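Local coordinates for protein N-alpha-acetyltransferase 30 (Saccharomyces cerevisiae, PDB 6YGA) that catalyses, as the catalytic subunit of the NatC complex, transfer of an acetyl group from acetyl-CoA to the N-terminal methionine of proteins such as L-A virus Gag, at residues C67-I81 / M107-T119. Numbering follows the deposited sequence.
Sequences CKMDPHRNVRLRGYI and MQREHCDEIMLET. With EDO (1,2-ethanediol), chain J.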
loop_
_atom_site.group_PDB
_atom_site.type_symbol
_atom_site.label_atom_id
_atom_site.label_comp_id
_atom_site.label_asym_id
_atom_site.label_seq_id
_atom_site.Cartn_x
_atom_site.Cartn_y
_atom_site.Cartn_z
ATOM N N CYS A 67 -9.602 9.750 22.552
ATOM C CA CYS A 67 -10.387 10.000 21.353
ATOM C C CYS A 67 -10.345 11.475 20.979
ATOM O O CYS A 67 -10.049 12.344 21.803
ATOM C CB CYS A 67 -11.845 9.558 21.541
ATOM S SG CYS A 67 -12.011 7.833 22.044
ATOM N N LYS A 68 -10.648 11.742 19.709
ATOM C CA LYS A 68 -10.821 13.090 19.192
ATOM C C LYS A 68 -12.019 13.091 18.251
ATOM O O LYS A 68 -12.527 12.039 17.856
ATOM C CB LYS A 68 -9.571 13.586 18.453
ATOM C CG LYS A 68 -9.494 13.105 17.013
ATOM C CD LYS A 68 -8.229 13.566 16.314
ATOM C CE LYS A 68 -8.334 13.372 14.806
ATOM N NZ LYS A 68 -9.365 14.268 14.203
HETATM N N MSE A 69 -12.475 14.287 17.897
HETATM C CA MSE A 69 -13.489 14.427 16.858
HETATM C C MSE A 69 -13.276 15.710 16.065
HETATM O O MSE A 69 -12.893 16.744 16.611
HETATM C CB MSE A 69 -14.898 14.395 17.454
HETATM C CG MSE A 69 -15.231 15.548 18.376
HETATM SE SE MSE A 69 -16.903 15.238 19.326
HETATM C CE MSE A 69 -18.170 15.815 17.965
ATOM N N ASP A 70 -13.516 15.629 14.762
ATOM C CA ASP A 70 -13.338 16.753 13.860
ATOM C C ASP A 70 -14.353 16.616 12.738
ATOM O O ASP A 70 -14.797 15.500 12.446
ATOM C CB ASP A 70 -11.914 16.797 13.282
ATOM C CG ASP A 70 -10.947 17.569 14.161
ATOM O OD1 ASP A 70 -11.363 18.590 14.746
ATOM O OD2 ASP A 70 -9.771 17.159 14.262
ATOM N N PRO A 71 -14.746 17.719 12.107
ATOM C CA PRO A 71 -15.570 17.601 10.898
ATOM C C PRO A 71 -14.800 16.890 9.795
ATOM O O PRO A 71 -13.619 17.155 9.568
ATOM C CB PRO A 71 -15.872 19.060 10.530
ATOM C CG PRO A 71 -14.784 19.848 11.183
ATOM C CD PRO A 71 -14.483 19.123 12.461
ATOM N N HIS A 72 -15.471 15.956 9.130
ATOM C CA HIS A 72 -14.918 15.277 7.967
ATOM C C HIS A 72 -15.701 15.720 6.742
ATOM O O HIS A 72 -16.931 15.827 6.792
ATOM C CB HIS A 72 -14.973 13.754 8.112
ATOM C CG HIS A 72 -14.141 13.019 7.103
ATOM N ND1 HIS A 72 -14.688 12.226 6.117
ATOM C CD2 HIS A 72 -12.799 12.961 6.930
ATOM C CE1 HIS A 72 -13.718 11.710 5.381
ATOM N NE2 HIS A 72 -12.563 12.142 5.853
ATOM N N ARG A 73 -14.983 15.964 5.649
ATOM C CA ARG A 73 -15.498 16.730 4.508
ATOM C C ARG A 73 -15.914 18.074 5.099
ATOM O O ARG A 73 -15.087 18.727 5.756
ATOM C CB ARG A 73 -16.595 15.970 3.765
ATOM C CG ARG A 73 -16.205 14.574 3.324
ATOM C CD ARG A 73 -14.791 14.552 2.775
ATOM N NE ARG A 73 -14.620 13.556 1.723
ATOM C CZ ARG A 73 -13.439 13.118 1.303
ATOM N NH1 ARG A 73 -12.327 13.581 1.858
ATOM N NH2 ARG A 73 -13.366 12.212 0.336
ATOM N N ASN A 74 -17.152 18.515 4.917
ATOM C CA ASN A 74 -17.642 19.707 5.586
ATOM C C ASN A 74 -18.914 19.455 6.379
ATOM O O ASN A 74 -19.270 20.283 7.223
ATOM C CB ASN A 74 -17.906 20.830 4.568
ATOM C CG ASN A 74 -16.723 21.091 3.643
ATOM O OD1 ASN A 74 -15.688 21.606 4.064
ATOM N ND2 ASN A 74 -16.892 20.765 2.365
ATOM N N VAL A 75 -19.587 18.328 6.152
ATOM C CA VAL A 75 -20.968 18.139 6.581
ATOM C C VAL A 75 -21.130 17.077 7.655
ATOM O O VAL A 75 -22.233 16.953 8.212
ATOM C CB VAL A 75 -21.880 17.802 5.383
ATOM C CG1 VAL A 75 -21.957 18.978 4.428
ATOM C CG2 VAL A 75 -21.367 16.561 4.662
ATOM N N ARG A 76 -20.088 16.312 7.969
ATOM C CA ARG A 76 -20.201 15.216 8.920
ATOM C C ARG A 76 -19.128 15.314 9.994
ATOM O O ARG A 76 -17.982 15.683 9.714
ATOM C CB ARG A 76 -20.117 13.856 8.210
ATOM C CG ARG A 76 -21.342 13.560 7.354
ATOM C CD ARG A 76 -21.207 12.274 6.548
ATOM N NE ARG A 76 -21.170 11.076 7.384
ATOM C CZ ARG A 76 -22.244 10.486 7.903
ATOM N NH1 ARG A 76 -23.453 10.986 7.688
ATOM N NH2 ARG A 76 -22.110 9.396 8.646
ATOM N N LEU A 77 -19.516 14.989 11.226
ATOM C CA LEU A 77 -18.593 14.927 12.352
ATOM C C LEU A 77 -18.074 13.503 12.493
ATOM O O LEU A 77 -18.864 12.561 12.634
ATOM C CB LEU A 77 -19.273 15.369 13.646
ATOM C CG LEU A 77 -19.406 16.873 13.855
ATOM C CD1 LEU A 77 -20.049 17.179 15.200
ATOM C CD2 LEU A 77 -18.041 17.529 13.747
ATOM N N ARG A 78 -16.751 13.353 12.466
ATOM C CA ARG A 78 -16.091 12.055 12.555
ATOM C C ARG A 78 -15.397 11.932 13.907
ATOM O O ARG A 78 -14.433 12.654 14.188
ATOM C CB ARG A 78 -15.090 11.873 11.415
ATOM C CG ARG A 78 -14.130 10.713 11.624
ATOM C CD ARG A 78 -13.401 10.353 10.344
ATOM N NE ARG A 78 -14.302 9.768 9.357
ATOM C CZ ARG A 78 -13.933 9.401 8.135
ATOM N NH1 ARG A 78 -12.677 9.561 7.743
ATOM N NH2 ARG A 78 -14.820 8.873 7.303
ATOM N N GLY A 79 -15.897 11.026 14.743
ATOM C CA GLY A 79 -15.164 10.641 15.927
ATOM C C GLY A 79 -14.018 9.710 15.580
ATOM O O GLY A 79 -14.064 8.965 14.602
ATOM N N TYR A 80 -12.967 9.763 16.396
ATOM C CA TYR A 80 -11.751 9.006 16.127
ATOM C C TYR A 80 -11.207 8.429 17.424
ATOM O O TYR A 80 -11.069 9.151 18.415
ATOM C CB TYR A 80 -10.695 9.891 15.453
ATOM C CG TYR A 80 -9.384 9.190 15.187
ATOM C CD1 TYR A 80 -9.281 8.231 14.189
ATOM C CD2 TYR A 80 -8.250 9.496 15.928
ATOM C CE1 TYR A 80 -8.086 7.588 13.942
ATOM C CE2 TYR A 80 -7.049 8.859 15.687
ATOM C CZ TYR A 80 -6.973 7.907 14.694
ATOM O OH TYR A 80 -5.778 7.270 14.453
ATOM N N ILE A 81 -10.906 7.134 17.415
ATOM C CA ILE A 81 -10.326 6.446 18.563
ATOM C C ILE A 81 -8.823 6.359 18.329
ATOM O O ILE A 81 -8.361 5.583 17.485
ATOM C CB ILE A 81 -10.948 5.057 18.762
ATOM C CG1 ILE A 81 -12.449 5.184 19.042
ATOM C CG2 ILE A 81 -10.250 4.306 19.887
ATOM C CD1 ILE A 81 -13.156 3.857 19.244
HETATM N N MSE A 107 -19.288 10.313 22.270
HETATM C CA MSE A 107 -19.156 10.926 20.954
HETATM C C MSE A 107 -20.499 10.958 20.220
HETATM O O MSE A 107 -20.781 11.905 19.489
HETATM C CB MSE A 107 -18.089 10.193 20.129
HETATM C CG MSE A 107 -16.675 10.366 20.689
HETATM SE SE MSE A 107 -15.243 9.703 19.535
HETATM C CE MSE A 107 -15.283 7.813 20.017
ATOM N N GLN A 108 -21.336 9.939 20.432
ATOM C CA GLN A 108 -22.683 9.977 19.866
ATOM C C GLN A 108 -23.506 11.097 20.488
ATOM O O GLN A 108 -24.224 11.815 19.780
ATOM C CB GLN A 108 -23.383 8.632 20.057
ATOM C CG GLN A 108 -24.807 8.617 19.531
ATOM C CD GLN A 108 -25.401 7.227 19.499
ATOM O OE1 GLN A 108 -25.365 6.500 20.491
ATOM N NE2 GLN A 108 -25.941 6.844 18.349
ATOM N N ARG A 109 -23.415 11.263 21.809
ATOM C CA ARG A 109 -24.103 12.368 22.464
ATOM C C ARG A 109 -23.524 13.711 22.050
ATOM O O ARG A 109 -24.212 14.731 22.162
ATOM C CB ARG A 109 -24.050 12.204 23.988
ATOM C CG ARG A 109 -25.008 11.144 24.523
ATOM C CD ARG A 109 -25.004 11.047 26.050
ATOM N NE ARG A 109 -23.865 10.287 26.560
ATOM C CZ ARG A 109 -22.860 10.812 27.255
ATOM N NH1 ARG A 109 -22.850 12.107 27.539
ATOM N NH2 ARG A 109 -21.869 10.037 27.673
ATOM N N GLU A 110 -22.286 13.735 21.563
ATOM C CA GLU A 110 -21.712 14.929 20.964
ATOM C C GLU A 110 -22.023 15.042 19.476
ATOM O O GLU A 110 -21.408 15.866 18.791
ATOM C CB GLU A 110 -20.199 14.968 21.198
ATOM C CG GLU A 110 -19.816 15.143 22.665
ATOM C CD GLU A 110 -20.420 16.394 23.287
ATOM O OE1 GLU A 110 -20.482 17.432 22.597
ATOM O OE2 GLU A 110 -20.836 16.340 24.466
ATOM N N HIS A 111 -22.948 14.228 18.967
ATOM C CA HIS A 111 -23.484 14.359 17.619
ATOM C C HIS A 111 -22.483 13.943 16.542
ATOM O O HIS A 111 -22.545 14.428 15.409
ATOM C CB HIS A 111 -23.982 15.786 17.364
ATOM C CG HIS A 111 -24.931 16.289 18.409
ATOM N ND1 HIS A 111 -24.553 17.156 19.413
ATOM C CD2 HIS A 111 -26.250 16.051 18.597
ATOM C CE1 HIS A 111 -25.599 17.430 20.172
ATOM N NE2 HIS A 111 -26.641 16.772 19.699
ATOM N N CYS A 112 -21.539 13.065 16.887
ATOM C CA CYS A 112 -20.690 12.458 15.870
ATOM C C CYS A 112 -21.549 11.647 14.911
ATOM O O CYS A 112 -22.478 10.947 15.322
ATOM C CB CYS A 112 -19.626 11.564 16.512
ATOM S SG CYS A 112 -18.153 12.439 17.099
ATOM N N ASP A 113 -21.260 11.777 13.619
ATOM C CA ASP A 113 -21.966 11.006 12.608
ATOM C C ASP A 113 -21.350 9.635 12.386
ATOM O O ASP A 113 -22.025 8.747 11.855
ATOM C CB ASP A 113 -21.992 11.775 11.285
ATOM C CG ASP A 113 -22.755 13.080 11.386
ATOM O OD1 ASP A 113 -23.945 13.045 11.762
ATOM O OD2 ASP A 113 -22.167 14.143 11.098
ATOM N N GLU A 114 -20.096 9.442 12.788
ATOM C CA GLU A 114 -19.399 8.186 12.561
ATOM C C GLU A 114 -18.182 8.130 13.470
ATOM O O GLU A 114 -17.677 9.157 13.931
ATOM C CB GLU A 114 -18.985 8.036 11.093
ATOM C CG GLU A 114 -18.006 9.100 10.632
ATOM C CD GLU A 114 -18.022 9.302 9.132
ATOM O OE1 GLU A 114 -19.053 8.989 8.502
ATOM O OE2 GLU A 114 -17.005 9.777 8.583
ATOM N N ILE A 115 -17.719 6.909 13.723
ATOM C CA ILE A 115 -16.519 6.657 14.510
ATOM C C ILE A 115 -15.522 5.933 13.618
ATOM O O ILE A 115 -15.883 4.966 12.938
ATOM C CB ILE A 115 -16.832 5.825 15.766
ATOM C CG1 ILE A 115 -18.022 6.426 16.512
ATOM C CG2 ILE A 115 -15.621 5.770 16.683
ATOM C CD1 ILE A 115 -17.748 7.801 17.076
HETATM N N MSE A 116 -14.276 6.395 13.623
HETATM C CA MSE A 116 -13.247 5.789 12.786
HETATM C C MSE A 116 -12.018 5.398 13.602
HETATM O O MSE A 116 -11.616 6.113 14.518
HETATM C CB MSE A 116 -12.851 6.746 11.658
HETATM C CG MSE A 116 -11.979 6.130 10.572
HETATM SE SE MSE A 116 -10.071 6.164 10.978
HETATM C CE MSE A 116 -9.686 8.000 10.452
ATOM N N LEU A 117 -11.429 4.253 13.261
ATOM C CA LEU A 117 -10.195 3.804 13.884
ATOM C C LEU A 117 -9.411 2.979 12.876
ATOM O O LEU A 117 -9.953 2.505 11.874
ATOM C CB LEU A 117 -10.463 2.988 15.159
ATOM C CG LEU A 117 -11.125 1.615 14.984
ATOM C CD1 LEU A 117 -10.094 0.493 15.008
ATOM C CD2 LEU A 117 -12.200 1.379 16.036
ATOM N N GLU A 118 -8.121 2.822 13.150
ATOM C CA GLU A 118 -7.256 1.931 12.395
ATOM C C GLU A 118 -6.762 0.832 13.319
ATOM O O GLU A 118 -6.531 1.068 14.510
ATOM C CB GLU A 118 -6.064 2.678 11.786
ATOM C CG GLU A 118 -6.446 3.832 10.878
ATOM C CD GLU A 118 -6.240 5.184 11.527
ATOM O OE1 GLU A 118 -5.823 5.225 12.705
ATOM O OE2 GLU A 118 -6.490 6.207 10.856
ATOM N N THR A 119 -6.606 -0.369 12.770
ATOM C CA THR A 119 -6.130 -1.499 13.547
ATOM C C THR A 119 -5.390 -2.452 12.620
ATOM O O THR A 119 -5.525 -2.391 11.395
ATOM C CB THR A 119 -7.284 -2.214 14.268
ATOM O OG1 THR A 119 -6.759 -3.134 15.231
ATOM C CG2 THR A 119 -8.143 -2.973 13.280
HETATM C C1 EDO J . -16.269 18.856 16.833
HETATM O O1 EDO J . -14.973 19.218 16.342
HETATM C C2 EDO J . -17.124 20.102 17.037
HETATM O O2 EDO J . -17.332 20.771 15.787
HETATM O O HOH W 1 -6.704 4.282 15.472
#
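G79 pairs with I115 in the parallel ladder: its N-H donates a hydrogen bond to E114 O (2.7 Å), its carbonyl accepts one from M116 N, and I81 N to M116 O (3.2 Å) continues the pattern. M107 SE packs on G79 CA (3.7 Å), C112 SG lies beside G79 N, and I115 CD1 helps close over the glycine backbone. This is the tight side, where the helix end sits on the sheet: M107 CE touches both C67 SG and I81 CG1, I81 CG1 also meets I115 CG2, and M69, bent at chi3 (-83°), lays CE against C112 SG (3.5 Å). The face with R78, Y80 and M116 is partly exposed and mixes charge with packing, though E114 itself is buried. R76 grips E114 OE1 with NE and NH2 in its guanidinium plane; R78 holds OE2 side-on with NE and NH2 (NH2 to OE2 2.7 Å), a salt-bridge network on one carboxylate, and packs a guanidinium face over H72 ND1. Further along, M116 SE borders the Y80 ring edge, a Met-aromatic contact, and Y80 OH donates to E118 OE1 (2.7 Å). At the hairpin end, D113 OD2 accepts a hydrogen bond from L77 N (2.8 Å), while D113 OD1 is hydrogen-bonded to T159 OG1. Strand 76-86, helix 95-109, closed by a Schellman motif at H111, and strand 114-120 form a beta-alpha-beta unit of the GNAT fold, flanked in the sheet by strands 61-72 and 151-157.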